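Local coordinates for protein Ent-copalyl diphosphate synthase (Streptomyces platensis, PDB 5BP8) that is a predominantly helical class II diterpene synthase, related to the squalene-hopene cyclase family, at residues Gly126-Ala131 / Ala165-Gly170; Gln264-Asn269 / Asn352-Glu357; Ala316-Gly321 / Leu359-Thr364. All blocks are in the same frame, centred on the assembly; numbering follows the deposited sequence.

Interaction 1 of 3, residues Gly126-Ala131 / Ala165-Gly170; sequences GVEFVA and APDLDG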
loop_
_atom_site.group_PDB
_atom_site.type_symbol
_atom_site.label_atom_id
_atom_site.label_comp_id
_atom_site.label_asym_id
_atom_site.label_seq_id
_atom_site.Cartn_x
_atom_site.Cartn_y
_atom_site.Cartn_z
ATOM N N GLY A 126 0.260 -10.882 2.904
ATOM C CA GLY A 126 1.128 -12.067 2.740
ATOM C C GLY A 126 2.068 -12.382 3.914
ATOM O O GLY A 126 2.985 -13.196 3.784
ATOM N N VAL A 127 1.827 -11.770 5.064
ATOM C CA VAL A 127 2.710 -11.939 6.222
ATOM C C VAL A 127 2.891 -13.423 6.652
ATOM O O VAL A 127 3.984 -13.824 7.068
ATOM C CB VAL A 127 2.264 -11.061 7.395
ATOM C CG1 VAL A 127 0.892 -11.470 7.951
ATOM C CG2 VAL A 127 3.311 -11.078 8.481
ATOM N N GLU A 128 1.836 -14.220 6.493
ATOM C CA GLU A 128 1.874 -15.658 6.792
ATOM C C GLU A 128 2.808 -16.439 5.867
ATOM O O GLU A 128 3.109 -17.602 6.150
ATOM C CB GLU A 128 0.478 -16.265 6.665
ATOM C CG GLU A 128 -0.536 -15.645 7.593
ATOM C CD GLU A 128 -1.966 -15.957 7.152
ATOM O OE1 GLU A 128 -2.374 -15.536 6.038
ATOM O OE2 GLU A 128 -2.663 -16.638 7.918
ATOM N N PHE A 129 3.221 -15.843 4.759
ATOM C CA PHE A 129 4.215 -16.461 3.882
ATOM C C PHE A 129 5.565 -15.803 4.061
ATOM O O PHE A 129 6.575 -16.475 4.261
ATOM C CB PHE A 129 3.766 -16.392 2.419
ATOM C CG PHE A 129 2.426 -17.044 2.192
ATOM C CD1 PHE A 129 2.322 -18.413 2.199
ATOM C CD2 PHE A 129 1.265 -16.282 2.059
ATOM C CE1 PHE A 129 1.082 -19.029 2.032
ATOM C CE2 PHE A 129 0.031 -16.882 1.898
ATOM C CZ PHE A 129 -0.066 -18.256 1.874
ATOM N N VAL A 130 5.562 -14.480 3.961
ATOM C CA VAL A 130 6.775 -13.690 3.961
ATOM C C VAL A 130 7.587 -13.886 5.262
ATOM O O VAL A 130 8.799 -14.120 5.225
ATOM C CB VAL A 130 6.375 -12.216 3.815
ATOM C CG1 VAL A 130 7.535 -11.294 4.091
ATOM C CG2 VAL A 130 5.839 -11.982 2.401
ATOM N N ALA A 131 6.907 -13.786 6.390
ATOM C CA ALA A 131 7.603 -13.786 7.675
ATOM C C ALA A 131 8.245 -15.148 8.006
ATOM O O ALA A 131 9.458 -15.201 8.254
ATOM C CB ALA A 131 6.697 -13.290 8.782
ATOM N N ALA A 165 4.250 -16.324 17.401
ATOM C CA ALA A 165 3.131 -15.793 16.621
ATOM C C ALA A 165 2.606 -16.823 15.637
ATOM O O ALA A 165 3.375 -17.420 14.891
ATOM C CB ALA A 165 3.536 -14.531 15.896
ATOM N N PRO A 166 1.283 -17.044 15.642
ATOM C CA PRO A 166 0.680 -17.985 14.707
ATOM C C PRO A 166 1.046 -17.705 13.257
ATOM O O PRO A 166 1.312 -18.650 12.499
ATOM C CB PRO A 166 -0.828 -17.768 14.925
ATOM C CG PRO A 166 -0.930 -17.366 16.357
ATOM C CD PRO A 166 0.304 -16.538 16.619
ATOM N N ASP A 167 1.118 -16.426 12.878
ATOM C CA ASP A 167 1.463 -16.070 11.484
ATOM C C ASP A 167 2.899 -16.473 11.113
ATOM O O ASP A 167 3.237 -16.599 9.924
ATOM C CB ASP A 167 1.300 -14.559 11.233
ATOM C CG ASP A 167 -0.151 -14.131 11.029
ATOM O OD1 ASP A 167 -1.024 -14.992 10.776
ATOM O OD2 ASP A 167 -0.411 -12.922 11.142
ATOM N N LEU A 168 3.756 -16.680 12.103
ATOM C CA LEU A 168 5.097 -17.106 11.787
ATOM C C LEU A 168 5.266 -18.635 11.826
ATOM O O LEU A 168 6.353 -19.127 11.624
ATOM C CB LEU A 168 6.116 -16.394 12.683
ATOM C CG LEU A 168 6.536 -15.045 12.091
ATOM C CD1 LEU A 168 5.375 -14.062 12.071
ATOM C CD2 LEU A 168 7.733 -14.480 12.839
ATOM N N ASP A 169 4.176 -19.357 12.053
ATOM C CA ASP A 169 4.213 -20.812 12.186
ATOM C C ASP A 169 4.811 -21.579 10.974
ATOM O O ASP A 169 5.556 -22.547 11.155
ATOM C CB ASP A 169 2.797 -21.317 12.503
ATOM C CG ASP A 169 2.690 -22.789 12.416
ATOM O OD1 ASP A 169 2.194 -23.264 11.389
ATOM O OD2 ASP A 169 3.154 -23.475 13.346
ATOM N N GLY A 170 4.490 -21.206 9.752
ATOM C CA GLY A 170 5.177 -21.900 8.613
ATOM C C GLY A 170 4.446 -23.107 8.002
ATOM O O GLY A 170 4.796 -23.561 6.913
#
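Gly-126 O, the carbonyl that opens the helix bringing Val-127, Glu-128 and Ala-131 against Asp-167 and Leu-168, takes two backbone N-H groups: Phe-129 N at 2.8 Å and Val-130 N at 2.9 Å. With the first turn fixed in this way, Glu-128 comes closest to the other chain segment. Its CA-H points almost straight at Asp-167 O, with Glu-128 CA and Asp-167 O 3.5 Å apart and an angle of 165° at the hydrogen. Farther out, Glu-128 CG packs 3.3 Å from Asp-167 OD1. The two side chains pass at a slant, their carboxylate planes turned 67° from each other, and Glu-128 OE2 stands 3.7 Å from Asp-167 OD1. Two like charges this close would be expected to raise each other's proton affinity; the salt bridge from Glu-128 OE1 to Arg-345 NH2 probably offsets part of this. A bound sulfate ion, probably from the crystallisation liquor, lies about 5 Å from the Glu-128 side chain.

In the fold, this is where the start of helix 127-144 meets the short 3-10 turn at 166-168 that leads into helix 171-179. Both helices have a glycine with positive phi at the N-cap, Gly-126 and Gly-170.

The other Asp-167 oxygen, OD2, rests 3.7 Å from Val-127 CG1, the branch that sits between the backbone N and the carbonyl carbon (chi1 65°); the two side chains meet at roughly a right angle. One turn along, Ala-131 CB faces the loop and presses on Leu-168 CD1 at 3.6 Å. Helix 72-86 adds to this apolar patch, with Leu-76 on Ala-131, Leu-72 on Leu-168 and Val-73 on Val-127.

Interaction 2 of 3, residues Gln264-Asn269 / Asn352-Glu357; sequences QAWVLN and NAHILE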
loop_
_atom_site.group_PDB
_atom_site.type_symbol
_atom_site.label_atom_id
_atom_site.label_comp_id
_atom_site.label_asym_id
_atom_site.label_seq_id
_atom_site.Cartn_x
_atom_site.Cartn_y
_atom_site.Cartn_z
ATOM N N GLN A 264 -4.491 6.647 -10.835
ATOM C CA GLN A 264 -5.355 7.442 -11.738
ATOM C C GLN A 264 -6.728 7.675 -11.098
ATOM O O GLN A 264 -7.198 8.816 -11.057
ATOM C CB GLN A 264 -5.504 6.783 -13.094
ATOM C CG GLN A 264 -4.234 6.860 -13.911
ATOM C CD GLN A 264 -4.286 6.132 -15.245
ATOM O OE1 GLN A 264 -5.060 5.192 -15.458
ATOM N NE2 GLN A 264 -3.386 6.521 -16.135
ATOM N N ALA A 265 -7.337 6.612 -10.572
ATOM C CA ALA A 265 -8.674 6.729 -9.966
ATOM C C ALA A 265 -8.674 7.577 -8.700
ATOM O O ALA A 265 -9.558 8.414 -8.487
ATOM C CB ALA A 265 -9.221 5.356 -9.658
ATOM N N TRP A 266 -7.684 7.346 -7.840
ATOM C CA TRP A 266 -7.621 8.084 -6.582
ATOM C C TRP A 266 -7.346 9.580 -6.828
ATOM O O TRP A 266 -7.979 10.440 -6.209
ATOM C CB TRP A 266 -6.610 7.460 -5.599
ATOM C CG TRP A 266 -7.221 6.422 -4.578
ATOM C CD1 TRP A 266 -7.357 6.599 -3.226
ATOM C CD2 TRP A 266 -7.768 5.095 -4.858
ATOM N NE1 TRP A 266 -7.915 5.483 -2.646
ATOM C CE2 TRP A 266 -8.182 4.543 -3.610
ATOM C CE3 TRP A 266 -7.969 4.344 -6.031
ATOM C CZ2 TRP A 266 -8.754 3.242 -3.494
ATOM C CZ3 TRP A 266 -8.507 3.007 -5.908
ATOM C CH2 TRP A 266 -8.902 2.492 -4.657
ATOM N N VAL A 267 -6.451 9.888 -7.758
ATOM C CA VAL A 267 -6.190 11.264 -8.130
ATOM C C VAL A 267 -7.458 11.918 -8.681
ATOM O O VAL A 267 -7.842 13.018 -8.243
ATOM C CB VAL A 267 -5.046 11.395 -9.153
ATOM C CG1 VAL A 267 -4.983 12.816 -9.686
ATOM C CG2 VAL A 267 -3.706 11.023 -8.514
ATOM N N LEU A 268 -8.114 11.252 -9.634
ATOM C CA LEU A 268 -9.349 11.799 -10.184
ATOM C C LEU A 268 -10.452 11.977 -9.137
ATOM O O LEU A 268 -11.144 13.009 -9.124
ATOM C CB LEU A 268 -9.841 10.923 -11.332
ATOM C CG LEU A 268 -9.025 11.019 -12.612
ATOM C CD1 LEU A 268 -9.423 9.903 -13.549
ATOM C CD2 LEU A 268 -9.242 12.397 -13.239
ATOM N N ASN A 269 -10.616 11.012 -8.231
ATOM C CA ASN A 269 -11.650 11.141 -7.191
ATOM C C ASN A 269 -11.350 12.220 -6.168
ATOM O O ASN A 269 -12.255 12.923 -5.714
ATOM C CB ASN A 269 -11.958 9.805 -6.498
ATOM C CG ASN A 269 -12.678 8.831 -7.423
ATOM O OD1 ASN A 269 -13.464 9.234 -8.297
ATOM N ND2 ASN A 269 -12.402 7.542 -7.251
ATOM N N ASN A 352 -16.032 -1.347 0.914
ATOM C CA ASN A 352 -17.483 -1.173 0.939
ATOM C C ASN A 352 -17.900 0.277 0.815
ATOM O O ASN A 352 -18.853 0.579 0.088
ATOM C CB ASN A 352 -18.085 -1.854 2.156
ATOM C CG ASN A 352 -18.247 -3.349 1.947
ATOM O OD1 ASN A 352 -19.324 -3.831 1.521
ATOM N ND2 ASN A 352 -17.181 -4.098 2.193
ATOM N N ALA A 353 -17.178 1.182 1.489
ATOM C CA ALA A 353 -17.353 2.624 1.252
ATOM C C ALA A 353 -17.219 3.003 -0.217
ATOM O O ALA A 353 -18.063 3.745 -0.755
ATOM C CB ALA A 353 -16.384 3.449 2.101
ATOM N N HIS A 354 -16.169 2.510 -0.891
ATOM C CA HIS A 354 -15.946 2.870 -2.273
ATOM C C HIS A 354 -17.022 2.268 -3.210
ATOM O O HIS A 354 -17.440 2.905 -4.190
ATOM C CB HIS A 354 -14.491 2.527 -2.688
ATOM C CG HIS A 354 -13.478 3.350 -1.952
ATOM N ND1 HIS A 354 -12.202 2.904 -1.657
ATOM C CD2 HIS A 354 -13.570 4.593 -1.429
ATOM C CE1 HIS A 354 -11.564 3.837 -0.976
ATOM N NE2 HIS A 354 -12.372 4.868 -0.816
ATOM N N ILE A 355 -17.504 1.088 -2.865
ATOM C CA ILE A 355 -18.603 0.472 -3.594
ATOM C C ILE A 355 -19.889 1.272 -3.390
ATOM O O ILE A 355 -20.630 1.498 -4.347
ATOM C CB ILE A 355 -18.770 -1.010 -3.220
ATOM C CG1 ILE A 355 -17.553 -1.767 -3.756
ATOM C CG2 ILE A 355 -20.005 -1.625 -3.885
ATOM C CD1 ILE A 355 -17.366 -3.126 -3.171
ATOM N N LEU A 356 -20.112 1.742 -2.179
ATOM C CA LEU A 356 -21.264 2.621 -1.926
ATOM C C LEU A 356 -21.219 3.868 -2.807
ATOM O O LEU A 356 -22.256 4.279 -3.378
ATOM C CB LEU A 356 -21.364 2.974 -0.457
ATOM C CG LEU A 356 -22.482 3.938 -0.042
ATOM C CD1 LEU A 356 -23.824 3.373 -0.445
ATOM C CD2 LEU A 356 -22.472 4.193 1.435
ATOM N N GLU A 357 -20.035 4.467 -2.956
ATOM C CA GLU A 357 -19.888 5.615 -3.837
ATOM C C GLU A 357 -20.149 5.265 -5.300
ATOM O O GLU A 357 -20.865 6.003 -5.984
ATOM C CB GLU A 357 -18.526 6.279 -3.697
ATOM C CG GLU A 357 -18.260 6.800 -2.281
ATOM C CD GLU A 357 -16.881 7.406 -2.137
ATOM O OE1 GLU A 357 -15.908 6.820 -2.713
ATOM O OE2 GLU A 357 -16.780 8.462 -1.463
#
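Trp-266 brings the CZ2 corner of its indole to the imidazole of His-354, and the whole contact between the two segments passes through this pair of rings. Trp-266 CZ2 lies 3.8 Å from His-354 CE1 and 3.9 Å from His-354 ND1, so the six-membered ring of the indole meets the ND1-CE1 side of the imidazole. The approach is oblique: the planes are nearly perpendicular, at 87°, and the centroid of that six-membered ring is 5.5 Å from the centroid of the imidazole. The bond from CA to CB of His-354 points toward the Trp-266 segment, and CG lies opposite the carbonyl carbon, next to the backbone N (chi1 -65°). The indole swings over to meet it from an unusual first torsion of -93°, well off the staggered position.

No other residues of 264-269 and 352-357 touch; neighbouring helices pack round the two rings. Helix 307-319 lays Asp-309 and Ala-312 on the indole, while Tyr-404 and Cys-408 of helix 402-416 touch the imidazole. Phe-262, one turn earlier on the Trp-266 helix, meets the indole edge-to-face.

His-354 ND1 is hydrogen-bonded to Asp-308, which with Asp-309 closes an Asp-X-Asp-Asp sequence, the signature motif of class II terpene synthases. Trp-266 NE1 makes a weak hydrogen bond to Tyr-404 OH. His-354 ND1 and Trp-266 NE1 thus bond to other residues, and what Trp-266 gives His-354 is a carbon contact that borders its ring beside the aspartate bond without competing for ND1.

Interaction 3 of 3, residues Ala316-Gly321 / Leu359-Thr364; sequences ALAQHG and LGHHVT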
loop_
_atom_site.group_PDB
_atom_site.type_symbol
_atom_site.label_atom_id
_atom_site.label_comp_id
_atom_site.label_asym_id
_atom_site.label_seq_id
_atom_site.Cartn_x
_atom_site.Cartn_y
_atom_site.Cartn_z
ATOM N N ALA A 316 -14.616 7.157 -10.560
ATOM C CA ALA A 316 -13.796 8.165 -11.209
ATOM C C ALA A 316 -14.250 8.450 -12.643
ATOM O O ALA A 316 -14.360 9.623 -13.048
ATOM C CB ALA A 316 -12.339 7.724 -11.221
ATOM N N LEU A 317 -14.494 7.380 -13.396
ATOM C CA LEU A 317 -14.946 7.512 -14.774
ATOM C C LEU A 317 -16.283 8.238 -14.826
ATOM O O LEU A 317 -16.432 9.211 -15.597
ATOM C CB LEU A 317 -15.017 6.160 -15.474
ATOM C CG LEU A 317 -13.671 5.549 -15.871
ATOM C CD1 LEU A 317 -13.853 4.081 -16.219
ATOM C CD2 LEU A 317 -13.002 6.308 -17.011
ATOM N N ALA A 318 -17.224 7.810 -13.994
ATOM C CA ALA A 318 -18.572 8.381 -14.001
ATOM C C ALA A 318 -18.607 9.839 -13.578
ATOM O O ALA A 318 -19.386 10.638 -14.117
ATOM C CB ALA A 318 -19.511 7.537 -13.161
ATOM N N GLN A 319 -17.757 10.216 -12.631
ATOM C CA GLN A 319 -17.659 11.618 -12.244
ATOM C C GLN A 319 -17.064 12.507 -13.325
ATOM O O GLN A 319 -17.180 13.736 -13.246
ATOM C CB GLN A 319 -16.859 11.795 -10.950
ATOM C CG GLN A 319 -17.550 11.225 -9.747
ATOM C CD GLN A 319 -16.895 11.635 -8.452
ATOM O OE1 GLN A 319 -17.391 12.515 -7.762
ATOM N NE2 GLN A 319 -15.767 10.991 -8.110
ATOM N N HIS A 320 -16.400 11.919 -14.300
ATOM C CA HIS A 320 -15.778 12.701 -15.352
ATOM C C HIS A 320 -16.384 12.414 -16.728
ATOM O O HIS A 320 -15.712 12.515 -17.741
ATOM C CB HIS A 320 -14.270 12.488 -15.322
ATOM C CG HIS A 320 -13.646 13.013 -14.073
ATOM N ND1 HIS A 320 -13.514 12.255 -12.934
ATOM C CD2 HIS A 320 -13.167 14.237 -13.765
ATOM C CE1 HIS A 320 -12.970 12.982 -11.983
ATOM N NE2 HIS A 320 -12.753 14.191 -12.459
ATOM N N GLY A 321 -17.659 12.046 -16.730
ATOM C CA GLY A 321 -18.451 11.977 -17.956
ATOM C C GLY A 321 -18.455 10.650 -18.685
ATOM O O GLY A 321 -18.936 10.585 -19.820
ATOM N N LEU A 359 -21.856 2.825 -6.669
ATOM C CA LEU A 359 -23.271 2.490 -6.858
ATOM C C LEU A 359 -24.175 3.697 -6.661
ATOM O O LEU A 359 -25.027 3.995 -7.519
ATOM C CB LEU A 359 -23.688 1.345 -5.945
ATOM C CG LEU A 359 -22.962 0.026 -6.178
ATOM C CD1 LEU A 359 -23.527 -1.019 -5.250
ATOM C CD2 LEU A 359 -23.029 -0.464 -7.617
ATOM N N GLY A 360 -23.989 4.389 -5.541
ATOM C CA GLY A 360 -24.782 5.566 -5.215
ATOM C C GLY A 360 -24.660 6.637 -6.266
ATOM O O GLY A 360 -25.671 7.269 -6.670
ATOM N N HIS A 361 -23.443 6.831 -6.768
ATOM C CA HIS A 361 -23.242 7.832 -7.776
ATOM C C HIS A 361 -23.885 7.415 -9.098
ATOM O O HIS A 361 -24.453 8.264 -9.812
ATOM C CB HIS A 361 -21.778 8.122 -8.016
ATOM C CG HIS A 361 -21.557 9.159 -9.066
ATOM N ND1 HIS A 361 -21.290 8.838 -10.377
ATOM C CD2 HIS A 361 -21.621 10.508 -9.015
ATOM C CE1 HIS A 361 -21.152 9.947 -11.077
ATOM N NE2 HIS A 361 -21.343 10.974 -10.272
ATOM N N HIS A 362 -23.773 6.125 -9.417
ATOM C CA HIS A 362 -24.391 5.596 -10.624
ATOM C C HIS A 362 -25.907 5.837 -10.624
ATOM O O HIS A 362 -26.437 6.309 -11.631
ATOM C CB HIS A 362 -24.166 4.109 -10.792
ATOM C CG HIS A 362 -24.760 3.571 -12.062
ATOM N ND1 HIS A 362 -24.161 3.747 -13.284
ATOM C CD2 HIS A 362 -25.932 2.935 -12.304
ATOM C CE1 HIS A 362 -24.910 3.195 -14.228
ATOM N NE2 HIS A 362 -25.996 2.704 -13.660
ATOM N N VAL A 363 -26.588 5.465 -9.535
ATOM C CA VAL A 363 -28.058 5.567 -9.484
ATOM C C VAL A 363 -28.539 7.005 -9.454
ATOM O O VAL A 363 -29.707 7.288 -9.790
ATOM C CB VAL A 363 -28.730 4.756 -8.350
ATOM C CG1 VAL A 363 -28.333 3.297 -8.413
ATOM C CG2 VAL A 363 -28.479 5.347 -6.970
ATOM N N THR A 364 -27.641 7.903 -9.051
ATOM C CA THR A 364 -27.869 9.334 -9.152
ATOM C C THR A 364 -27.828 9.803 -10.605
ATOM O O THR A 364 -28.742 10.495 -11.067
ATOM C CB THR A 364 -26.858 10.119 -8.284
ATOM O OG1 THR A 364 -27.061 9.759 -6.912
ATOM C CG2 THR A 364 -27.041 11.628 -8.434
#
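The His-361 imidazole carries Gln-319 CG over one face and Ala-318 CB at its edge, near the ring plane. Gln-319 CG sits 4.1 Å from the centroid of the His-361 ring and 20° off the normal, a CH-pi contact displaced toward the rim, with His-361 NE2 the nearest ring atom, 3.8 Å from Gln-319 CG. The Gln-319 amide does not lie flat on the imidazole but is turned 64° from it. At the edge, Ala-318 CB is 3.6 Å from His-361 ND1, and His-361 CE1 comes equally near Ala-318 O, at 3.6 Å. What carries the ring to the other helix is a first torsion of 180°, which sets CG opposite the backbone N.

In the segment 316-321, His-320 ND1 donates to Ala-316 O over 2.8 Å, the acceptor lying in the imidazole plane, and so reinforces a carbonyl that the backbone N of His-320 reaches only weakly.

Phe-315 adds an edge-to-face contact with His-361. Helix 260-274 packs on Gln-319 and His-320 through Ala-272, and Tyr-373 and Ile-377 of helix 370-386 pack against Leu-359 and Val-363.

How the interactions relate
Interactions 2 and 3 are neighbours, with centres 10 Å apart, and both use helix 349-365: residues 352-357 serve the first and residues 359-364 the second. Their other segments touch directly, Asn-269 OD1 lying 2.9 Å from Gln-319 NE2. Helices 260-274, 307-319 and 349-365 therefore form one packed group. Within it, interaction 2 borders the Asp-X-Asp-Asp motif through His-354, and interaction 3 lies farther out, near the surface. Interaction 1 stands apart across the chain's centre, its own centre 31 Å from that of interaction 2 and 40 Å from that of interaction 3; its nearest atoms are about 18 Å from interaction 2.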